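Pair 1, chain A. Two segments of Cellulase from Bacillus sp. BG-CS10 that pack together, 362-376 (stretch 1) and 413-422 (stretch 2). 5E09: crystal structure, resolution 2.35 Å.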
# COMPACT_ATOMS: atom_id res chain seq x y z
N GLN A 362 -7.07 21.77 -13.81
CA GLN A 362 -7.38 22.17 -12.45
C GLN A 362 -6.27 21.73 -11.49
O GLN A 362 -5.98 20.55 -11.35
CB GLN A 362 -8.73 21.59 -12.01
CG GLN A 362 -9.14 21.93 -10.59
CD GLN A 362 -9.43 23.41 -10.40
OE1 GLN A 362 -8.86 24.04 -9.51
NE2 GLN A 362 -10.31 23.96 -11.22
N LEU A 363 -5.63 22.71 -10.87
CA LEU A 363 -4.61 22.46 -9.86
C LEU A 363 -5.25 22.37 -8.48
O LEU A 363 -6.27 23.01 -8.23
CB LEU A 363 -3.56 23.57 -9.88
CG LEU A 363 -2.22 23.34 -10.60
CD1 LEU A 363 -2.39 22.57 -11.90
CD2 LEU A 363 -1.55 24.69 -10.84
N HIS A 364 -4.67 21.56 -7.60
CA HIS A 364 -5.02 21.57 -6.19
C HIS A 364 -3.81 22.05 -5.43
O HIS A 364 -2.91 21.26 -5.12
CB HIS A 364 -5.43 20.18 -5.68
CG HIS A 364 -6.45 19.50 -6.53
ND1 HIS A 364 -7.62 20.11 -6.94
CD2 HIS A 364 -6.50 18.24 -7.04
CE1 HIS A 364 -8.33 19.27 -7.67
NE2 HIS A 364 -7.67 18.13 -7.75
N LEU A 365 -3.77 23.34 -5.12
CA LEU A 365 -2.56 23.97 -4.62
C LEU A 365 -2.22 23.54 -3.19
O LEU A 365 -1.04 23.52 -2.82
CB LEU A 365 -2.69 25.49 -4.70
CG LEU A 365 -2.70 26.02 -6.14
CD1 LEU A 365 -2.96 27.52 -6.15
CD2 LEU A 365 -1.40 25.69 -6.86
N HIS A 366 -3.24 23.19 -2.42
CA HIS A 366 -3.06 22.76 -1.03
C HIS A 366 -2.22 23.75 -0.22
O HIS A 366 -1.34 23.35 0.55
CB HIS A 366 -2.41 21.36 -0.98
CG HIS A 366 -3.24 20.28 -1.59
ND1 HIS A 366 -2.69 19.19 -2.24
CD2 HIS A 366 -4.58 20.10 -1.63
CE1 HIS A 366 -3.66 18.40 -2.66
NE2 HIS A 366 -4.81 18.93 -2.31
N GLY A 367 -2.49 25.04 -0.41
CA GLY A 367 -1.78 26.07 0.33
C GLY A 367 -0.45 26.48 -0.27
O GLY A 367 0.23 27.36 0.26
N ASN A 368 -0.06 25.84 -1.37
CA ASN A 368 1.18 26.19 -2.05
C ASN A 368 0.93 27.15 -3.20
O ASN A 368 -0.21 27.51 -3.48
CB ASN A 368 1.89 24.93 -2.57
CG ASN A 368 2.36 24.03 -1.45
OD1 ASN A 368 2.76 24.50 -0.39
ND2 ASN A 368 2.32 22.71 -1.69
N GLU A 369 2.01 27.56 -3.86
CA GLU A 369 1.92 28.47 -4.99
C GLU A 369 2.73 27.94 -6.17
O GLU A 369 3.85 27.45 -5.98
CB GLU A 369 2.43 29.87 -4.60
CG GLU A 369 1.74 30.49 -3.38
CD GLU A 369 0.32 30.95 -3.67
OE1 GLU A 369 -0.11 30.91 -4.84
OE2 GLU A 369 -0.37 31.32 -2.70
N LEU A 370 2.17 28.03 -7.37
CA LEU A 370 2.91 27.70 -8.58
C LEU A 370 3.99 28.75 -8.82
O LEU A 370 3.72 29.95 -8.69
CB LEU A 370 1.97 27.63 -9.78
CG LEU A 370 2.61 27.24 -11.12
CD1 LEU A 370 2.94 25.75 -11.15
CD2 LEU A 370 1.70 27.62 -12.28
N THR A 371 5.20 28.30 -9.14
CA THR A 371 6.29 29.24 -9.41
C THR A 371 6.88 29.11 -10.82
O THR A 371 7.60 29.99 -11.27
CB THR A 371 7.43 29.08 -8.39
OG1 THR A 371 7.95 27.75 -8.46
CG2 THR A 371 6.93 29.36 -6.99
N GLY A 372 6.58 28.01 -11.50
CA GLY A 372 7.04 27.82 -12.87
C GLY A 372 6.69 26.47 -13.49
O GLY A 372 6.21 25.57 -12.81
N LEU A 373 6.91 26.36 -14.80
CA LEU A 373 6.84 25.09 -15.51
C LEU A 373 8.17 24.81 -16.19
O LEU A 373 8.88 25.75 -16.58
CB LEU A 373 5.73 25.09 -16.56
CG LEU A 373 4.28 25.29 -16.12
CD1 LEU A 373 3.33 25.06 -17.29
CD2 LEU A 373 3.93 24.38 -14.95
N GLN A 374 8.51 23.54 -16.35
CA GLN A 374 9.74 23.15 -17.03
C GLN A 374 9.52 21.96 -17.95
O GLN A 374 8.68 21.11 -17.69
CB GLN A 374 10.84 22.83 -16.02
CG GLN A 374 11.34 24.03 -15.24
CD GLN A 374 12.78 23.86 -14.77
OE1 GLN A 374 13.28 22.74 -14.66
NE2 GLN A 374 13.45 24.98 -14.51
N VAL A 375 10.28 21.91 -19.04
CA VAL A 375 10.37 20.71 -19.86
C VAL A 375 11.85 20.43 -20.08
O VAL A 375 12.59 21.31 -20.53
CB VAL A 375 9.66 20.87 -21.22
CG1 VAL A 375 9.94 19.67 -22.11
CG2 VAL A 375 8.16 21.06 -21.03
N ASP A 376 12.28 19.22 -19.75
CA ASP A 376 13.69 18.83 -19.85
C ASP A 376 14.59 19.80 -19.07
O ASP A 376 15.67 20.14 -19.54
CB ASP A 376 14.14 18.77 -21.31
CG ASP A 376 13.30 17.81 -22.14
OD1 ASP A 376 12.99 16.70 -21.65
OD2 ASP A 376 12.96 18.17 -23.29
N ALA A 413 5.87 14.26 -24.22
CA ALA A 413 6.61 15.17 -23.34
C ALA A 413 6.16 15.10 -21.89
O ALA A 413 5.10 14.59 -21.60
CB ALA A 413 6.51 16.62 -23.84
N VAL A 414 6.98 15.64 -21.00
CA VAL A 414 6.64 15.74 -19.58
C VAL A 414 6.78 17.18 -19.12
O VAL A 414 7.86 17.76 -19.16
CB VAL A 414 7.53 14.82 -18.72
CG1 VAL A 414 7.28 15.08 -17.25
CG2 VAL A 414 7.28 13.35 -19.08
N ILE A 415 5.65 17.77 -18.71
CA ILE A 415 5.64 19.14 -18.22
C ILE A 415 5.66 19.14 -16.70
O ILE A 415 4.74 18.65 -16.06
CB ILE A 415 4.40 19.91 -18.71
CG1 ILE A 415 4.29 19.83 -20.23
CG2 ILE A 415 4.46 21.36 -18.23
CD1 ILE A 415 3.01 20.41 -20.79
N THR A 416 6.73 19.69 -16.14
CA THR A 416 6.95 19.71 -14.70
C THR A 416 6.49 21.01 -14.05
O THR A 416 7.02 22.08 -14.34
CB THR A 416 8.45 19.50 -14.37
OG1 THR A 416 8.92 18.29 -14.99
CG2 THR A 416 8.67 19.43 -12.87
N ALA A 417 5.48 20.92 -13.20
CA ALA A 417 5.01 22.07 -12.44
C ALA A 417 5.78 22.19 -11.14
O ALA A 417 5.91 21.21 -10.38
CB ALA A 417 3.51 21.96 -12.16
N GLN A 418 6.29 23.39 -10.90
CA GLN A 418 7.11 23.70 -9.74
C GLN A 418 6.37 24.62 -8.80
O GLN A 418 5.62 25.50 -9.23
CB GLN A 418 8.43 24.33 -10.18
CG GLN A 418 9.15 23.57 -11.27
CD GLN A 418 10.33 24.35 -11.84
OE1 GLN A 418 10.19 25.50 -12.26
NE2 GLN A 418 11.50 23.71 -11.85
N PHE A 419 6.58 24.43 -7.51
CA PHE A 419 5.82 25.15 -6.50
C PHE A 419 6.75 25.71 -5.43
O PHE A 419 7.88 25.25 -5.28
CB PHE A 419 4.76 24.22 -5.87
CG PHE A 419 3.78 23.68 -6.87
CD1 PHE A 419 4.02 22.50 -7.54
CD2 PHE A 419 2.61 24.38 -7.15
CE1 PHE A 419 3.12 22.01 -8.47
CE2 PHE A 419 1.71 23.90 -8.09
CZ PHE A 419 1.96 22.72 -8.74
N ASN A 420 6.27 26.71 -4.70
CA ASN A 420 7.09 27.34 -3.68
C ASN A 420 7.44 26.35 -2.57
O ASN A 420 8.47 26.49 -1.91
CB ASN A 420 6.40 28.58 -3.09
CG ASN A 420 5.02 28.29 -2.53
OD1 ASN A 420 4.43 27.26 -2.81
ND2 ASN A 420 4.50 29.23 -1.74
N SER A 421 6.59 25.34 -2.40
CA SER A 421 6.86 24.27 -1.45
C SER A 421 6.28 22.95 -1.96
O SER A 421 5.30 22.95 -2.70
CB SER A 421 6.28 24.61 -0.08
OG SER A 421 6.84 23.79 0.93
N GLY A 422 6.90 21.84 -1.56
CA GLY A 422 6.40 20.52 -1.89
C GLY A 422 7.07 19.90 -3.09
O GLY A 422 8.01 20.47 -3.65
O HOH W 1 9.77 15.87 -21.76

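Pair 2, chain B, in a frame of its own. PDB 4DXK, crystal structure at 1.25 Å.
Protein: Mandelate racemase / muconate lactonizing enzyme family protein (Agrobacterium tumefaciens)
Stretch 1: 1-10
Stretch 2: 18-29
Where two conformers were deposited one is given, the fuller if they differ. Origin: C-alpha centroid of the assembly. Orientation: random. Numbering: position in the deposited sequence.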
# COMPACT_ATOMS: atom_id res chain seq x y z
N MET B 1 -39.88 30.83 -12.68
CA MET B 1 -39.56 31.37 -14.00
C MET B 1 -38.97 30.29 -14.89
O MET B 1 -38.67 29.18 -14.42
CB MET B 1 -38.64 32.60 -13.88
CG MET B 1 -37.15 32.31 -13.78
SD MET B 1 -36.15 33.74 -13.28
CE MET B 1 -36.28 33.61 -11.50
N LYS B 2 -38.86 30.59 -16.18
CA LYS B 2 -38.36 29.66 -17.18
C LYS B 2 -37.38 30.36 -18.10
O LYS B 2 -37.54 31.54 -18.42
CB LYS B 2 -39.51 29.11 -18.03
CG LYS B 2 -40.52 28.27 -17.26
CD LYS B 2 -41.64 27.80 -18.17
CE LYS B 2 -42.53 26.78 -17.47
NZ LYS B 2 -43.66 26.33 -18.33
N ILE B 3 -36.38 29.61 -18.54
CA ILE B 3 -35.43 30.08 -19.54
C ILE B 3 -36.15 30.20 -20.88
O ILE B 3 -36.85 29.28 -21.31
CB ILE B 3 -34.25 29.11 -19.67
CG1 ILE B 3 -33.46 29.08 -18.35
CG2 ILE B 3 -33.36 29.49 -20.85
CD1 ILE B 3 -32.42 27.97 -18.28
N THR B 4 -35.99 31.35 -21.53
CA THR B 4 -36.64 31.59 -22.82
C THR B 4 -35.66 31.63 -23.98
O THR B 4 -36.02 31.27 -25.10
CB THR B 4 -37.40 32.91 -22.80
OG1 THR B 4 -36.53 33.93 -22.30
CG2 THR B 4 -38.66 32.81 -21.94
N LYS B 5 -34.46 32.16 -23.75
CA LYS B 5 -33.48 32.30 -24.83
C LYS B 5 -32.07 32.08 -24.32
O LYS B 5 -31.76 32.41 -23.18
CB LYS B 5 -33.53 33.71 -25.45
CG LYS B 5 -34.89 34.18 -25.90
CD LYS B 5 -34.87 35.67 -26.23
CE LYS B 5 -33.77 36.01 -27.21
NZ LYS B 5 -33.83 37.44 -27.65
N LEU B 6 -31.22 31.53 -25.19
CA LEU B 6 -29.79 31.50 -24.94
C LEU B 6 -29.12 32.37 -25.98
O LEU B 6 -29.33 32.19 -27.19
CB LEU B 6 -29.21 30.10 -25.06
CG LEU B 6 -29.55 29.04 -24.03
CD1 LEU B 6 -28.56 27.88 -24.14
CD2 LEU B 6 -29.59 29.62 -22.62
N GLU B 7 -28.31 33.31 -25.51
CA GLU B 7 -27.62 34.24 -26.39
C GLU B 7 -26.12 34.07 -26.17
O GLU B 7 -25.66 34.01 -25.03
CB GLU B 7 -28.05 35.67 -26.05
CG GLU B 7 -27.26 36.76 -26.75
CD GLU B 7 -27.67 38.15 -26.32
OE1 GLU B 7 -28.43 38.30 -25.34
OE2 GLU B 7 -27.23 39.12 -26.96
N THR B 8 -25.36 33.98 -27.26
CA THR B 8 -23.92 34.02 -27.15
C THR B 8 -23.39 35.29 -27.79
O THR B 8 -23.94 35.78 -28.78
CB THR B 8 -23.27 32.80 -27.82
OG1 THR B 8 -23.83 32.62 -29.13
CG2 THR B 8 -23.52 31.54 -26.98
N VAL B 9 -22.31 35.83 -27.21
CA VAL B 9 -21.72 37.08 -27.67
C VAL B 9 -20.22 36.88 -27.80
O VAL B 9 -19.57 36.34 -26.89
CB VAL B 9 -21.99 38.23 -26.68
CG1 VAL B 9 -21.41 39.54 -27.19
CG2 VAL B 9 -23.47 38.37 -26.42
N ARG B 10 -19.67 37.33 -28.92
CA ARG B 10 -18.23 37.35 -29.15
C ARG B 10 -17.82 38.73 -29.63
O ARG B 10 -18.63 39.47 -30.19
CB ARG B 10 -17.80 36.29 -30.17
CG ARG B 10 -17.96 34.86 -29.67
CD ARG B 10 -17.39 33.82 -30.63
NE ARG B 10 -18.18 33.71 -31.86
CZ ARG B 10 -17.79 34.17 -33.04
NH1 ARG B 10 -16.62 34.79 -33.17
NH2 ARG B 10 -18.58 34.02 -34.10
N LEU B 18 -15.89 34.28 -24.73
CA LEU B 18 -17.27 33.99 -25.07
C LEU B 18 -18.15 34.38 -23.89
O LEU B 18 -17.86 33.98 -22.76
CB LEU B 18 -17.47 32.50 -25.36
CG LEU B 18 -18.91 32.11 -25.70
CD1 LEU B 18 -19.34 32.75 -27.01
CD2 LEU B 18 -19.10 30.61 -25.77
N TRP B 19 -19.21 35.14 -24.16
CA TRP B 19 -20.25 35.37 -23.15
C TRP B 19 -21.49 34.58 -23.49
O TRP B 19 -21.86 34.42 -24.67
CB TRP B 19 -20.56 36.87 -23.00
CG TRP B 19 -19.37 37.58 -22.48
CD1 TRP B 19 -18.98 37.68 -21.18
CD2 TRP B 19 -18.34 38.20 -23.26
NE1 TRP B 19 -17.80 38.37 -21.09
CE2 TRP B 19 -17.38 38.69 -22.36
CE3 TRP B 19 -18.15 38.39 -24.63
CZ2 TRP B 19 -16.23 39.37 -22.79
CZ3 TRP B 19 -17.02 39.07 -25.06
CH2 TRP B 19 -16.07 39.55 -24.14
N VAL B 20 -22.13 34.06 -22.45
CA VAL B 20 -23.39 33.34 -22.58
C VAL B 20 -24.41 34.07 -21.73
O VAL B 20 -24.19 34.28 -20.53
CB VAL B 20 -23.24 31.88 -22.09
CG1 VAL B 20 -24.59 31.16 -22.09
CG2 VAL B 20 -22.23 31.13 -22.93
N LEU B 21 -25.51 34.48 -22.35
CA LEU B 21 -26.57 35.20 -21.66
C LEU B 21 -27.82 34.34 -21.64
O LEU B 21 -28.28 33.87 -22.68
CB LEU B 21 -26.85 36.56 -22.31
CG LEU B 21 -25.80 37.64 -22.05
CD1 LEU B 21 -24.57 37.45 -22.92
CD2 LEU B 21 -26.39 39.03 -22.27
N VAL B 22 -28.34 34.11 -20.44
CA VAL B 22 -29.50 33.26 -20.25
C VAL B 22 -30.70 34.15 -19.95
O VAL B 22 -30.77 34.79 -18.89
CB VAL B 22 -29.27 32.25 -19.11
CG1 VAL B 22 -30.50 31.39 -18.90
CG2 VAL B 22 -28.06 31.37 -19.41
N HIS B 23 -31.62 34.24 -20.90
CA HIS B 23 -32.80 35.08 -20.76
C HIS B 23 -33.94 34.26 -20.15
O HIS B 23 -34.03 33.05 -20.38
CB HIS B 23 -33.24 35.62 -22.12
CG HIS B 23 -32.22 36.47 -22.79
ND1 HIS B 23 -32.36 37.84 -22.91
CD2 HIS B 23 -31.04 36.16 -23.39
CE1 HIS B 23 -31.31 38.33 -23.56
NE2 HIS B 23 -30.50 37.33 -23.86
N THR B 24 -34.81 34.93 -19.39
CA THR B 24 -35.94 34.27 -18.74
C THR B 24 -37.24 35.00 -19.02
O THR B 24 -37.25 36.17 -19.43
CB THR B 24 -35.74 34.20 -17.20
OG1 THR B 24 -35.68 35.53 -16.66
CG2 THR B 24 -34.47 33.44 -16.85
N ASP B 25 -38.35 34.31 -18.77
CA ASP B 25 -39.65 34.93 -18.98
C ASP B 25 -39.94 36.07 -18.00
O ASP B 25 -40.83 36.88 -18.23
CB ASP B 25 -40.80 33.91 -19.03
CG ASP B 25 -40.83 32.97 -17.83
OD1 ASP B 25 -40.12 33.18 -16.83
OD2 ASP B 25 -41.61 31.99 -17.91
N GLU B 26 -39.16 36.14 -16.92
CA GLU B 26 -39.30 37.21 -15.94
C GLU B 26 -38.45 38.43 -16.33
O GLU B 26 -38.50 39.47 -15.67
CB GLU B 26 -38.90 36.69 -14.55
CG GLU B 26 -39.22 37.62 -13.39
CD GLU B 26 -39.29 36.89 -12.06
OE1 GLU B 26 -38.95 37.51 -11.03
OE2 GLU B 26 -39.69 35.71 -12.06
N GLY B 27 -37.67 38.29 -17.39
CA GLY B 27 -36.80 39.37 -17.84
C GLY B 27 -35.49 39.50 -17.08
O GLY B 27 -34.74 40.46 -17.26
N ILE B 28 -35.21 38.52 -16.23
CA ILE B 28 -33.93 38.44 -15.55
C ILE B 28 -32.95 37.72 -16.46
O ILE B 28 -33.17 36.55 -16.81
CB ILE B 28 -34.02 37.70 -14.22
CG1 ILE B 28 -35.02 38.39 -13.29
CG2 ILE B 28 -32.65 37.62 -13.55
CD1 ILE B 28 -35.20 37.68 -11.95
N THR B 29 -31.89 38.41 -16.85
CA THR B 29 -30.90 37.83 -17.75
C THR B 29 -29.61 37.55 -17.00
O THR B 29 -29.02 38.46 -16.41
CB THR B 29 -30.60 38.76 -18.93
OG1 THR B 29 -31.81 39.01 -19.65
CG2 THR B 29 -29.59 38.14 -19.88

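A beta bulge flanked by a side-chain-to-backbone hydrogen bond can be built from quite different residues, and these two pairs make the point. In each, two antiparallel strands run at 154° (pair 1) or 152° (pair 2), and 14 central residues superpose with an RMSD of 0.4 Å. The register slips by one residue at the same place: between Leu A370 and Gly A372 in pair 1, and between Ile B3 and Lys B5 in pair 2.

The bulge is anchored by a matching threonine, Thr A371 and Thr B4, with chi1 in the p well in both. Its backbone N donates to a strand carbonyl, Thr A371 N to Gln A418 O at 2.8 Å and Thr B4 N to His B23 O at 2.8 Å. The next residue then accepts a bond from the same partner, from Gln A418 N to Gly A372 O (2.9 Å) and from His B23 N to Lys B5 O (2.9 Å). Two successive residues thus serve one residue opposite, which is what the slip in register requires.

Just before the bulge, a short acidic or amide side chain replaces a backbone partner. Asn A420 OD1 accepts from Glu A369 N at 2.7 Å, while Asn A420 N donates to Glu A369 O at 2.8 Å. Asp B25 repeats both bonds, Lys B2 N to Asp B25 OD1 at 3.0 Å and Asp B25 N to Lys B2 O at 2.9 Å. Both side chains take the p rotamer, and since one oxygen, OD1, does the accepting, an amide and a carboxylate can fill this role alike.

Elsewhere the solutions diverge in part. Leu A370 and Ile B3 both pack across the strands on matching residues, Leu A370 CD1 to Ala A417 CB at 4.0 Å and Ile B3 CG1 to Val B22 CG1 at 3.8 Å. Pair 1 adds a ring face: Leu A370 CD1 lies 4.2 Å from the centroid of the Phe A419 ring. At the matching position, Thr B24 is small, and its hydroxyl bonds within its own stretch, donating from OG1 to Ile B28 O at 2.7 Å.

On the face carrying Gln A374 and Gln A418, the two amides approach without bonding: Gln A374 OE1 and Gln A418 NE2 are 3.5 Å apart at a poor angle. The matching Glu B7 and His B23 do bond, His B23 NE2 to Glu B7 OE1 at 2.7 Å. On the other face the matched pairs are both apolar, with Leu A373 CD2 to Ala A417 CB at 3.7 Å answered by Leu B6 CD2 to Val B22 CG2 at 4.0 Å.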